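Long-range contact in pyridoxine 4-oxidase (Mesorhizobium loti, PDB 4HA6), which probably catalyses the FAD-dependent oxidation of pyridoxine at its 4-hydroxymethyl group, as a member of the GMC oxidoreductase family: residues Pro152-Leu164 with Arg406-Arg418. Numbering follows the deposited sequence. Where two conformers were deposited one is given.
Sequences PLARAFIEAGASL and RTIGHRDELAGWR
P152 and L153 open helix 152-163 against the indole of W417. CG of P152 lies 3.8 Å from W417 CZ2 at the benzene end, while CA of L153 sits over one face of the five-membered ring of W417, 4.1 Å from its centroid, in a CH-pi contact. With CG of L153 anti to its own N (chi1 176°), CD1 touches both W417 CG and L414 CD2, and Y356 of strand 355-362 touches both L153 and W417. One turn on, the methyl of A156 points at the second segment, where its CB meets E413 O at 3.5 Å and also touches L414 CD2 and W417 CD1. F157 leaves the helix on the side of V335 and C337, yet its ring swings back until CE1 lies 3.6 Å from CG2 of I408. A160 brings the backbones closest, 5.0 Å from its CA to that of E413; its small CB fits among I408 CG2, R411 CB and E413 CB. In the given one of two conformers, S163 OG donates to A160 O at 2.7 Å and lies 3.0 Å from R411 NH2. L164 completes the row: CD1 packs on I408 CG1, and CD2 lies over one face of the R411 guanidinium, 3.6 Å from NH1. Bends at chi2 and chi3 (-68° and -62°) fold R411 back so that NE meets OE2 of E413 in a salt bridge, on the syn side but tilted out of the carboxylate plane. Replacing R411 by an alanine would probably leave the E413 carboxylate without this charged mate and strip the guanidinium cover from L164. The end of helix 392-409 and the 3-10 segment 412-414, with W417, thus pack along one flank of helix 152-163, whose other flank rests on the antiparallel sheet, consistent with the substrate-binding domain of GMC oxidoreductases.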
loop_
_atom_site.group_PDB
_atom_site.type_symbol
_atom_site.label_atom_id
_atom_site.label_comp_id
_atom_site.label_asym_id
_atom_site.label_seq_id
_atom_site.Cartn_x
_atom_site.Cartn_y
_atom_site.Cartn_z
ATOM N N PRO A 152 16.049 21.290 -3.080
ATOM C CA PRO A 152 17.205 21.631 -2.244
ATOM C C PRO A 152 16.951 21.340 -0.759
ATOM O O PRO A 152 17.899 20.981 -0.057
ATOM C CB PRO A 152 17.408 23.138 -2.503
ATOM C CG PRO A 152 16.169 23.613 -3.171
ATOM C CD PRO A 152 15.610 22.423 -3.912
ATOM N N LEU A 153 15.700 21.470 -0.303
ATOM C CA LEU A 153 15.304 21.016 1.043
ATOM C C LEU A 153 15.590 19.526 1.259
ATOM O O LEU A 153 16.166 19.139 2.283
ATOM C CB LEU A 153 13.809 21.293 1.310
ATOM C CG LEU A 153 13.221 20.799 2.641
ATOM C CD1 LEU A 153 14.099 21.171 3.850
ATOM C CD2 LEU A 153 11.802 21.326 2.853
ATOM N N ALA A 154 15.179 18.693 0.303
ATOM C CA ALA A 154 15.408 17.249 0.399
ATOM C C ALA A 154 16.895 16.904 0.364
ATOM O O ALA A 154 17.350 15.996 1.071
ATOM C CB ALA A 154 14.662 16.503 -0.692
ATOM N N ARG A 155 17.665 17.620 -0.451
ATOM C CA ARG A 155 19.097 17.358 -0.489
ATOM C C ARG A 155 19.740 17.707 0.846
ATOM O O ARG A 155 20.697 17.060 1.282
ATOM C CB ARG A 155 19.775 18.115 -1.636
ATOM C CG ARG A 155 19.441 17.565 -3.011
ATOM C CD ARG A 155 20.236 18.269 -4.098
ATOM N NE ARG A 155 19.390 19.130 -4.924
ATOM C CZ ARG A 155 19.372 20.458 -4.840
ATOM N NH1 ARG A 155 20.160 21.081 -3.966
ATOM N NH2 ARG A 155 18.571 21.163 -5.633
ATOM N N ALA A 156 19.218 18.744 1.488
ATOM C CA ALA A 156 19.741 19.188 2.766
ATOM C C ALA A 156 19.402 18.137 3.828
ATOM O O ALA A 156 20.206 17.849 4.732
ATOM C CB ALA A 156 19.152 20.531 3.123
ATOM N N PHE A 157 18.205 17.568 3.711
ATOM C CA PHE A 157 17.755 16.534 4.626
ATOM C C PHE A 157 18.664 15.320 4.459
ATOM O O PHE A 157 19.132 14.730 5.443
ATOM C CB PHE A 157 16.312 16.182 4.296
ATOM C CG PHE A 157 15.790 14.970 5.011
ATOM C CD1 PHE A 157 15.390 15.048 6.343
ATOM C CD2 PHE A 157 15.648 13.760 4.336
ATOM C CE1 PHE A 157 14.879 13.932 7.003
ATOM C CE2 PHE A 157 15.139 12.632 4.987
ATOM C CZ PHE A 157 14.755 12.719 6.320
ATOM N N ILE A 158 18.931 14.977 3.205
ATOM C CA ILE A 158 19.760 13.818 2.884
ATOM C C ILE A 158 21.155 13.994 3.480
ATOM O O ILE A 158 21.696 13.063 4.080
ATOM C CB ILE A 158 19.774 13.560 1.353
ATOM C CG1 ILE A 158 18.468 12.872 0.936
ATOM C CG2 ILE A 158 20.955 12.682 0.922
ATOM C CD1 ILE A 158 18.272 12.763 -0.551
ATOM N N GLU A 159 21.712 15.197 3.348
ATOM C CA GLU A 159 23.004 15.531 3.955
ATOM C C GLU A 159 22.991 15.416 5.481
ATOM O O GLU A 159 23.960 14.963 6.087
ATOM C CB GLU A 159 23.417 16.953 3.568
ATOM C CG GLU A 159 23.921 17.072 2.141
ATOM C CD GLU A 159 25.178 16.254 1.915
ATOM O OE1 GLU A 159 25.978 16.104 2.870
ATOM O OE2 GLU A 159 25.361 15.759 0.787
ATOM N N ALA A 160 21.898 15.851 6.102
ATOM C CA ALA A 160 21.775 15.764 7.553
ATOM C C ALA A 160 21.830 14.308 7.995
ATOM O O ALA A 160 22.583 13.954 8.902
ATOM C CB ALA A 160 20.478 16.425 8.016
ATOM N N GLY A 161 21.028 13.466 7.349
ATOM C CA GLY A 161 21.072 12.038 7.611
ATOM C C GLY A 161 22.442 11.412 7.367
ATOM O O GLY A 161 22.905 10.589 8.156
ATOM N N ALA A 162 23.076 11.789 6.263
ATOM C CA ALA A 162 24.389 11.262 5.904
ATOM C C ALA A 162 25.454 11.641 6.929
ATOM O O ALA A 162 26.346 10.846 7.224
ATOM C CB ALA A 162 24.790 11.730 4.502
ATOM N N SER A 163 25.365 12.854 7.467
ATOM C CA SER A 163 26.324 13.301 8.471
ATOM C C SER A 163 26.184 12.485 9.750
ATOM O O SER A 163 27.154 12.325 10.503
ATOM C CB SER A 163 26.146 14.787 8.775
ATOM O OG SER A 163 24.939 15.032 9.473
ATOM N N LEU A 164 24.986 11.951 9.987
ATOM C CA LEU A 164 24.733 11.202 11.213
ATOM C C LEU A 164 25.263 9.770 11.125
ATOM O O LEU A 164 25.293 9.052 12.122
ATOM C CB LEU A 164 23.244 11.221 11.554
ATOM C CG LEU A 164 22.803 12.552 12.155
ATOM C CD1 LEU A 164 21.279 12.750 12.131
ATOM C CD2 LEU A 164 23.329 12.656 13.588
ATOM N N ARG A 406 13.709 14.615 15.172
ATOM C CA ARG A 406 14.154 15.885 15.724
ATOM C C ARG A 406 15.680 16.014 15.645
ATOM O O ARG A 406 16.185 17.088 15.331
ATOM C CB ARG A 406 13.618 16.064 17.143
ATOM C CG ARG A 406 12.078 16.037 17.185
ATOM C CD ARG A 406 11.552 16.353 18.570
ATOM N NE ARG A 406 11.761 17.756 18.891
ATOM C CZ ARG A 406 11.847 18.232 20.129
ATOM N NH1 ARG A 406 11.745 17.409 21.165
ATOM N NH2 ARG A 406 12.041 19.528 20.329
ATOM N N THR A 407 16.400 14.914 15.881
ATOM C CA THR A 407 17.862 14.923 15.755
ATOM C C THR A 407 18.249 15.348 14.333
ATOM O O THR A 407 19.053 16.271 14.142
ATOM C CB THR A 407 18.491 13.548 16.106
ATOM O OG1 THR A 407 18.198 13.222 17.471
ATOM C CG2 THR A 407 20.003 13.567 15.931
ATOM N N ILE A 408 17.658 14.697 13.335
ATOM C CA ILE A 408 17.914 15.067 11.944
ATOM C C ILE A 408 17.464 16.503 11.681
ATOM O O ILE A 408 18.223 17.294 11.120
ATOM C CB ILE A 408 17.231 14.129 10.941
ATOM C CG1 ILE A 408 17.819 12.716 11.048
ATOM C CG2 ILE A 408 17.397 14.679 9.520
ATOM C CD1 ILE A 408 17.009 11.651 10.330
ATOM N N GLY A 409 16.242 16.836 12.097
ATOM C CA GLY A 409 15.696 18.171 11.890
ATOM C C GLY A 409 16.557 19.337 12.366
ATOM O O GLY A 409 16.534 20.418 11.762
ATOM N N HIS A 410 17.319 19.125 13.435
ATOM C CA HIS A 410 18.103 20.204 14.033
ATOM C C HIS A 410 19.568 20.194 13.621
ATOM O O HIS A 410 20.376 20.934 14.184
ATOM C CB HIS A 410 17.990 20.167 15.556
ATOM C CG HIS A 410 16.635 20.546 16.061
ATOM N ND1 HIS A 410 15.541 19.713 15.949
ATOM C CD2 HIS A 410 16.186 21.676 16.662
ATOM C CE1 HIS A 410 14.484 20.304 16.479
ATOM N NE2 HIS A 410 14.849 21.496 16.924
ATOM N N ARG A 411 19.912 19.353 12.649
ATOM C CA ARG A 411 21.290 19.309 12.162
ATOM C C ARG A 411 21.665 20.611 11.456
ATOM O O ARG A 411 20.824 21.230 10.785
ATOM C CB ARG A 411 21.490 18.143 11.192
ATOM C CG ARG A 411 21.394 16.772 11.835
ATOM C CD ARG A 411 22.574 16.512 12.786
ATOM N NE ARG A 411 23.852 16.520 12.074
ATOM C CZ ARG A 411 25.024 16.185 12.622
ATOM N NH1 ARG A 411 25.091 15.804 13.899
ATOM N NH2 ARG A 411 26.134 16.225 11.892
ATOM N N ASP A 412 22.926 21.010 11.612
ATOM C CA ASP A 412 23.510 22.130 10.869
ATOM C C ASP A 412 23.269 22.060 9.359
ATOM O O ASP A 412 23.183 23.089 8.694
ATOM C CB ASP A 412 25.016 22.178 11.105
ATOM C CG ASP A 412 25.381 22.802 12.428
ATOM O OD1 ASP A 412 24.482 23.364 13.101
ATOM O OD2 ASP A 412 26.578 22.739 12.783
ATOM N N GLU A 413 23.178 20.848 8.818
ATOM C CA GLU A 413 22.940 20.659 7.385
ATOM C C GLU A 413 21.588 21.210 6.937
ATOM O O GLU A 413 21.361 21.398 5.737
ATOM C CB GLU A 413 23.050 19.178 7.011
ATOM C CG GLU A 413 24.474 18.618 7.095
ATOM C CD GLU A 413 24.952 18.409 8.526
ATOM O OE1 GLU A 413 26.158 18.147 8.705
ATOM O OE2 GLU A 413 24.135 18.492 9.470
ATOM N N LEU A 414 20.698 21.467 7.893
ATOM C CA LEU A 414 19.371 22.032 7.585
ATOM C C LEU A 414 19.213 23.482 8.088
ATOM O O LEU A 414 18.144 24.082 7.962
ATOM C CB LEU A 414 18.260 21.141 8.159
ATOM C CG LEU A 414 17.784 19.943 7.334
ATOM C CD1 LEU A 414 17.019 18.976 8.224
ATOM C CD2 LEU A 414 16.904 20.387 6.175
ATOM N N ALA A 415 20.294 24.036 8.637
ATOM C CA ALA A 415 20.305 25.394 9.166
ATOM C C ALA A 415 19.979 26.451 8.111
ATOM O O ALA A 415 19.532 27.555 8.444
ATOM C CB ALA A 415 21.653 25.691 9.798
ATOM N N GLY A 416 20.205 26.129 6.844
ATOM C CA GLY A 416 19.862 27.059 5.781
ATOM C C GLY A 416 18.355 27.167 5.594
ATOM O O GLY A 416 17.847 28.175 5.078
ATOM N N TRP A 417 17.628 26.136 6.021
ATOM C CA TRP A 417 16.178 26.112 5.804
ATOM C C TRP A 417 15.380 26.367 7.072
ATOM O O TRP A 417 14.277 26.925 7.015
ATOM C CB TRP A 417 15.747 24.775 5.188
ATOM C CG TRP A 417 16.153 24.661 3.776
ATOM C CD1 TRP A 417 17.293 24.080 3.286
ATOM C CD2 TRP A 417 15.442 25.170 2.650
ATOM N NE1 TRP A 417 17.327 24.203 1.913
ATOM C CE2 TRP A 417 16.197 24.868 1.502
ATOM C CE3 TRP A 417 14.236 25.857 2.501
ATOM C CZ2 TRP A 417 15.781 25.227 0.221
ATOM C CZ3 TRP A 417 13.823 26.206 1.237
ATOM C CH2 TRP A 417 14.588 25.891 0.112
ATOM N N ARG A 418 15.945 25.952 8.206
ATOM C CA ARG A 418 15.226 25.907 9.473
ATOM C C ARG A 418 15.231 27.264 10.163
ATOM O O ARG A 418 16.292 27.834 10.403
ATOM C CB ARG A 418 15.871 24.844 10.392
ATOM C CG ARG A 418 15.179 24.659 11.740
ATOM C CD ARG A 418 15.984 23.738 12.687
ATOM N NE ARG A 418 17.285 24.323 13.031
ATOM C CZ ARG A 418 18.452 23.882 12.569
ATOM N NH1 ARG A 418 18.496 22.832 11.759
ATOM N NH2 ARG A 418 19.580 24.479 12.925
#